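PDB 2RFR: SnoaL-like domain-containing protein from Novosphingobium aromaticivorans, which is of unknown function but has the cystatin-like fold of the NTF2 superfamily, whose SnoaL-like members often bind small molecules in a central pocket. Local coordinates for residues Ser41-Val53 against Arg126-Ala140. Residues are numbered along the deposited sequence; the frame is centred on the assembly and turned at random.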
loop_
_atom_site.group_PDB
_atom_site.type_symbol
_atom_site.label_atom_id
_atom_site.label_comp_id
_atom_site.label_asym_id
_atom_site.label_seq_id
_atom_site.Cartn_x
_atom_site.Cartn_y
_atom_site.Cartn_z
ATOM N N SER A 41 6.549 -18.507 7.528
ATOM C CA SER A 41 7.117 -18.603 8.863
ATOM C C SER A 41 8.524 -18.050 8.922
ATOM O O SER A 41 8.936 -17.503 9.980
ATOM C CB SER A 41 7.061 -20.039 9.378
ATOM O OG SER A 41 8.057 -20.883 8.768
ATOM N N GLU A 42 9.267 -18.153 7.822
ATOM C CA GLU A 42 10.632 -17.646 7.733
ATOM C C GLU A 42 10.734 -16.149 7.581
ATOM O O GLU A 42 11.850 -15.615 7.637
ATOM C CB GLU A 42 11.378 -18.397 6.626
ATOM C CG GLU A 42 11.562 -19.887 6.953
ATOM C CD GLU A 42 11.984 -20.753 5.800
ATOM O OE1 GLU A 42 12.047 -20.272 4.642
ATOM O OE2 GLU A 42 12.259 -21.952 6.081
ATOM N N LEU A 43 9.620 -15.438 7.493
ATOM C CA LEU A 43 9.644 -13.996 7.683
ATOM C C LEU A 43 10.011 -13.607 9.119
ATOM O O LEU A 43 10.454 -12.470 9.325
ATOM C CB LEU A 43 8.290 -13.404 7.315
ATOM C CG LEU A 43 7.781 -13.630 5.885
ATOM C CD1 LEU A 43 6.337 -13.090 5.790
ATOM C CD2 LEU A 43 8.680 -12.949 4.849
ATOM N N TRP A 44 9.758 -14.515 10.067
ATOM C CA TRP A 44 10.071 -14.337 11.465
ATOM C C TRP A 44 11.379 -14.970 11.845
ATOM O O TRP A 44 11.850 -15.914 11.227
ATOM C CB TRP A 44 8.988 -15.012 12.328
ATOM C CG TRP A 44 7.715 -14.207 12.604
ATOM C CD1 TRP A 44 7.401 -13.525 13.714
ATOM C CD2 TRP A 44 6.555 -14.108 11.708
ATOM N NE1 TRP A 44 6.151 -13.007 13.601
ATOM C CE2 TRP A 44 5.600 -13.363 12.389
ATOM C CE3 TRP A 44 6.233 -14.621 10.455
ATOM C CZ2 TRP A 44 4.347 -13.084 11.848
ATOM C CZ3 TRP A 44 4.986 -14.327 9.911
ATOM C CH2 TRP A 44 4.060 -13.579 10.619
ATOM N N VAL A 45 11.945 -14.454 12.930
ATOM C CA VAL A 45 13.018 -15.149 13.690
ATOM C C VAL A 45 12.491 -16.496 14.146
ATOM O O VAL A 45 11.277 -16.749 14.226
ATOM C CB VAL A 45 13.561 -14.281 14.836
ATOM C CG1 VAL A 45 14.158 -12.972 14.296
ATOM C CG2 VAL A 45 12.527 -14.047 15.926
ATOM N N GLU A 46 13.418 -17.394 14.491
ATOM C CA GLU A 46 13.017 -18.760 14.824
ATOM C C GLU A 46 11.979 -18.849 15.926
ATOM O O GLU A 46 11.062 -19.653 15.841
ATOM C CB GLU A 46 14.249 -19.606 15.260
ATOM C CG GLU A 46 13.870 -21.000 15.833
ATOM C CD GLU A 46 13.102 -21.903 14.864
ATOM O OE1 GLU A 46 13.411 -21.905 13.670
ATOM O OE2 GLU A 46 12.172 -22.619 15.302
ATOM N N ASP A 47 12.157 -18.041 16.961
ATOM C CA ASP A 47 11.225 -18.019 18.081
ATOM C C ASP A 47 10.234 -16.840 18.020
ATOM O O ASP A 47 9.722 -16.363 19.018
ATOM C CB ASP A 47 11.993 -18.022 19.401
ATOM C CG ASP A 47 12.783 -16.795 19.647
ATOM O OD1 ASP A 47 13.030 -16.032 18.697
ATOM O OD2 ASP A 47 13.291 -16.649 20.813
ATOM N N GLY A 48 9.929 -16.429 16.801
ATOM C CA GLY A 48 8.988 -15.336 16.580
ATOM C C GLY A 48 7.578 -15.674 17.019
ATOM O O GLY A 48 7.198 -16.834 17.136
ATOM N N GLU A 49 6.763 -14.630 17.215
ATOM C CA GLU A 49 5.395 -14.844 17.686
ATOM C C GLU A 49 4.406 -14.086 16.805
ATOM O O GLU A 49 4.679 -12.984 16.311
ATOM C CB GLU A 49 5.259 -14.330 19.111
ATOM C CG GLU A 49 6.117 -15.051 20.094
ATOM C CD GLU A 49 5.805 -14.520 21.457
ATOM O OE1 GLU A 49 5.780 -13.262 21.674
ATOM O OE2 GLU A 49 5.735 -15.344 22.354
ATOM N N TYR A 50 3.219 -14.661 16.721
ATOM C CA TYR A 50 2.086 -14.031 16.070
ATOM C C TYR A 50 0.895 -14.186 17.008
ATOM O O TYR A 50 0.413 -15.308 17.247
ATOM C CB TYR A 50 1.833 -14.680 14.717
ATOM C CG TYR A 50 0.764 -14.020 13.847
ATOM C CD1 TYR A 50 0.067 -12.851 14.193
ATOM C CD2 TYR A 50 0.550 -14.524 12.546
ATOM C CE1 TYR A 50 -0.933 -12.318 13.360
ATOM C CE2 TYR A 50 -0.435 -13.978 11.723
ATOM C CZ TYR A 50 -1.154 -12.858 12.131
ATOM O OH TYR A 50 -2.148 -12.278 11.343
ATOM N N ALA A 51 0.459 -13.060 17.564
ATOM C CA ALA A 51 -0.611 -12.952 18.549
ATOM C C ALA A 51 -1.807 -12.246 17.953
ATOM O O ALA A 51 -1.661 -11.227 17.279
ATOM C CB ALA A 51 -0.102 -12.226 19.795
ATOM N N VAL A 52 -2.973 -12.798 18.196
ATOM C CA VAL A 52 -4.250 -12.236 17.759
ATOM C C VAL A 52 -5.153 -12.293 18.984
ATOM O O VAL A 52 -5.270 -13.320 19.611
ATOM C CB VAL A 52 -4.866 -12.977 16.536
ATOM C CG1 VAL A 52 -6.163 -12.276 16.135
ATOM C CG2 VAL A 52 -3.876 -13.033 15.367
ATOM N N VAL A 53 -5.833 -11.168 19.287
ATOM C CA VAL A 53 -6.709 -11.133 20.445
ATOM C C VAL A 53 -7.689 -12.292 20.383
ATOM O O VAL A 53 -8.370 -12.507 19.394
ATOM C CB VAL A 53 -7.407 -9.787 20.597
ATOM C CG1 VAL A 53 -8.423 -9.834 21.765
ATOM C CG2 VAL A 53 -6.394 -8.681 20.852
ATOM N N ARG A 126 13.802 -7.253 13.956
ATOM C CA ARG A 126 15.205 -7.057 14.305
ATOM C C ARG A 126 16.108 -7.433 13.172
ATOM O O ARG A 126 15.800 -8.238 12.332
ATOM C CB ARG A 126 15.553 -7.735 15.587
ATOM C CG ARG A 126 15.691 -9.150 15.538
ATOM C CD ARG A 126 16.418 -9.568 16.853
ATOM N NE ARG A 126 16.509 -10.988 16.854
ATOM C CZ ARG A 126 15.763 -11.840 17.560
ATOM N NH1 ARG A 126 14.850 -11.436 18.444
ATOM N NH2 ARG A 126 16.006 -13.127 17.391
ATOM N N ARG A 127 17.267 -6.800 13.185
ATOM C CA ARG A 127 18.284 -7.060 12.185
ATOM C C ARG A 127 18.966 -8.338 12.580
ATOM O O ARG A 127 19.532 -8.397 13.635
ATOM C CB ARG A 127 19.296 -5.901 12.172
ATOM C CG ARG A 127 20.264 -5.962 10.991
ATOM C CD ARG A 127 21.446 -4.978 11.222
ATOM N NE ARG A 127 20.989 -3.607 11.498
ATOM C CZ ARG A 127 20.551 -2.768 10.542
ATOM N NH1 ARG A 127 20.572 -3.086 9.230
ATOM N NH2 ARG A 127 20.136 -1.554 10.876
ATOM N N THR A 128 19.034 -9.300 11.722
ATOM C CA THR A 128 19.750 -10.547 11.971
ATOM C C THR A 128 20.875 -10.610 10.981
ATOM O O THR A 128 20.905 -9.855 10.028
ATOM C CB THR A 128 18.839 -11.781 11.756
ATOM O OG1 THR A 128 18.705 -12.094 10.354
ATOM C CG2 THR A 128 17.456 -11.602 12.433
ATOM N N PRO A 129 21.794 -11.569 11.163
ATOM C CA PRO A 129 22.862 -11.699 10.164
ATOM C C PRO A 129 22.389 -11.995 8.753
ATOM O O PRO A 129 23.118 -11.687 7.800
ATOM C CB PRO A 129 23.732 -12.835 10.736
ATOM C CG PRO A 129 23.514 -12.778 12.196
ATOM C CD PRO A 129 22.033 -12.409 12.348
ATOM N N ALA A 130 21.184 -12.539 8.595
ATOM C CA ALA A 130 20.625 -12.873 7.299
ATOM C C ALA A 130 19.621 -11.796 6.821
ATOM O O ALA A 130 18.926 -12.013 5.822
ATOM C CB ALA A 130 19.910 -14.171 7.380
ATOM N N GLY A 131 19.542 -10.672 7.527
ATOM C CA GLY A 131 18.617 -9.594 7.166
ATOM C C GLY A 131 17.572 -9.336 8.221
ATOM O O GLY A 131 17.495 -9.992 9.254
ATOM N N TRP A 132 16.738 -8.357 7.965
ATOM C CA TRP A 132 15.651 -8.057 8.868
ATOM C C TRP A 132 14.665 -9.223 8.906
ATOM O O TRP A 132 14.348 -9.815 7.888
ATOM C CB TRP A 132 14.953 -6.779 8.419
ATOM C CG TRP A 132 15.737 -5.557 8.721
ATOM C CD1 TRP A 132 16.637 -4.900 7.883
ATOM C CD2 TRP A 132 15.722 -4.805 9.929
ATOM N NE1 TRP A 132 17.153 -3.819 8.522
ATOM C CE2 TRP A 132 16.608 -3.712 9.767
ATOM C CE3 TRP A 132 15.051 -4.929 11.139
ATOM C CZ2 TRP A 132 16.813 -2.783 10.765
ATOM C CZ3 TRP A 132 15.241 -3.997 12.133
ATOM C CH2 TRP A 132 16.137 -2.946 11.952
ATOM N N ARG A 133 14.167 -9.499 10.113
ATOM C CA ARG A 133 13.125 -10.510 10.329
ATOM C C ARG A 133 12.133 -10.003 11.361
ATOM O O ARG A 133 12.465 -9.198 12.232
ATOM C CB ARG A 133 13.745 -11.824 10.852
ATOM C CG ARG A 133 14.670 -12.540 9.914
ATOM C CD ARG A 133 13.980 -13.150 8.724
ATOM N NE ARG A 133 14.891 -13.880 7.854
ATOM C CZ ARG A 133 15.596 -13.351 6.879
ATOM N NH1 ARG A 133 15.614 -12.059 6.649
ATOM N NH2 ARG A 133 16.358 -14.127 6.132
ATOM N N ALA A 134 10.889 -10.460 11.253
ATOM C CA ALA A 134 9.890 -10.159 12.230
ATOM C C ALA A 134 10.168 -10.846 13.561
ATOM O O ALA A 134 10.618 -12.003 13.608
ATOM C CB ALA A 134 8.479 -10.580 11.703
ATOM N N VAL A 135 9.875 -10.162 14.650
ATOM C CA VAL A 135 9.983 -10.723 16.002
ATOM C C VAL A 135 8.608 -11.032 16.537
ATOM O O VAL A 135 8.315 -12.165 16.884
ATOM C CB VAL A 135 10.753 -9.778 16.916
ATOM C CG1 VAL A 135 10.742 -10.300 18.386
ATOM C CG2 VAL A 135 12.184 -9.599 16.393
ATOM N N ARG A 136 7.713 -10.051 16.563
ATOM C CA ARG A 136 6.347 -10.250 17.040
ATOM C C ARG A 136 5.401 -9.486 16.133
ATOM O O ARG A 136 5.634 -8.327 15.767
ATOM C CB ARG A 136 6.210 -9.761 18.479
ATOM C CG ARG A 136 4.850 -10.017 19.079
ATOM C CD ARG A 136 4.881 -9.793 20.607
ATOM N NE ARG A 136 3.581 -9.856 21.265
ATOM C CZ ARG A 136 2.977 -10.922 21.820
ATOM N NH1 ARG A 136 3.516 -12.093 21.802
ATOM N NH2 ARG A 136 1.769 -10.770 22.358
ATOM N N ARG A 137 4.267 -10.117 15.806
ATOM C CA ARG A 137 3.150 -9.421 15.161
ATOM C C ARG A 137 1.972 -9.576 16.102
ATOM O O ARG A 137 1.707 -10.672 16.588
ATOM C CB ARG A 137 2.807 -10.075 13.820
ATOM C CG ARG A 137 1.642 -9.401 13.065
ATOM C CD ARG A 137 1.348 -10.122 11.793
ATOM N NE ARG A 137 0.151 -9.536 11.174
ATOM C CZ ARG A 137 -0.341 -9.985 10.041
ATOM N NH1 ARG A 137 0.196 -11.003 9.412
ATOM N NH2 ARG A 137 -1.380 -9.387 9.538
ATOM N N GLU A 138 1.249 -8.476 16.312
ATOM C CA GLU A 138 0.026 -8.472 17.089
ATOM C C GLU A 138 -1.064 -7.877 16.198
ATOM O O GLU A 138 -0.882 -6.860 15.562
ATOM C CB GLU A 138 0.190 -7.576 18.319
ATOM C CG GLU A 138 1.211 -8.091 19.340
ATOM C CD GLU A 138 1.559 -7.114 20.390
ATOM O OE1 GLU A 138 1.504 -5.900 20.185
ATOM O OE2 GLU A 138 2.014 -7.571 21.435
ATOM N N ASN A 139 -2.247 -8.463 16.305
ATOM C CA ASN A 139 -3.352 -8.121 15.458
ATOM C C ASN A 139 -4.652 -8.145 16.282
ATOM O O ASN A 139 -4.811 -8.948 17.212
ATOM C CB ASN A 139 -3.266 -9.133 14.290
ATOM C CG ASN A 139 -4.486 -9.263 13.483
ATOM O OD1 ASN A 139 -5.471 -9.811 13.930
ATOM N ND2 ASN A 139 -4.405 -8.829 12.222
ATOM N N ALA A 140 -5.573 -7.224 15.990
ATOM C CA ALA A 140 -6.864 -7.166 16.673
ATOM C C ALA A 140 -7.868 -6.555 15.697
ATOM O O ALA A 140 -7.538 -5.700 14.865
ATOM C CB ALA A 140 -6.785 -6.339 17.941
HETATM O O HOH W 1 14.476 -16.595 7.588
HETATM O O HOH W 2 12.823 -13.420 19.761
HETATM O O HOH W 3 3.327 -14.017 24.012
#
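Arg137 runs alongside Tyr50, pointing the same way, with its guanidinium plane only 8° from that of the ring. Arg137 CD lies over one face of the Tyr50 ring, 3.8 Å from its centroid, while the Tyr50 hydroxyl sits above the middle of the guanidinium, its OH 3.2 Å from Arg137 CZ; a long, flat side chain suits both contacts. CG anti to the backbone N (chi1 -180°) and a fully extended chain give it this reach, and Asn121 accepts a hydrogen bond from NH2. Ala134 is small enough to set its CB over the five-membered ring of Trp44, 3.7 Å from the centroid. Strands 48-52 and 131-140 run parallel in the mixed, curved sheet of the cystatin-like NTF2 fold, and these aromatic residues face helix 5-33, touching Tyr28. On the other sheet face Arg136 bridges two acids: NH1 reaches Glu49 OE1 at 2.6 Å from above the carboxylate plane, and NE meets Glu138 OE2 at 2.8 Å almost straight, while Ala51 CB lies over one face of the guanidinium, nearest NH2. A leucine in place of Arg136 would probably leave both carboxylates without this shared positive mate. Val45, branched and apolar, presses CG1 against a face of the Arg126 guanidinium, 3.6 Å from its NH2.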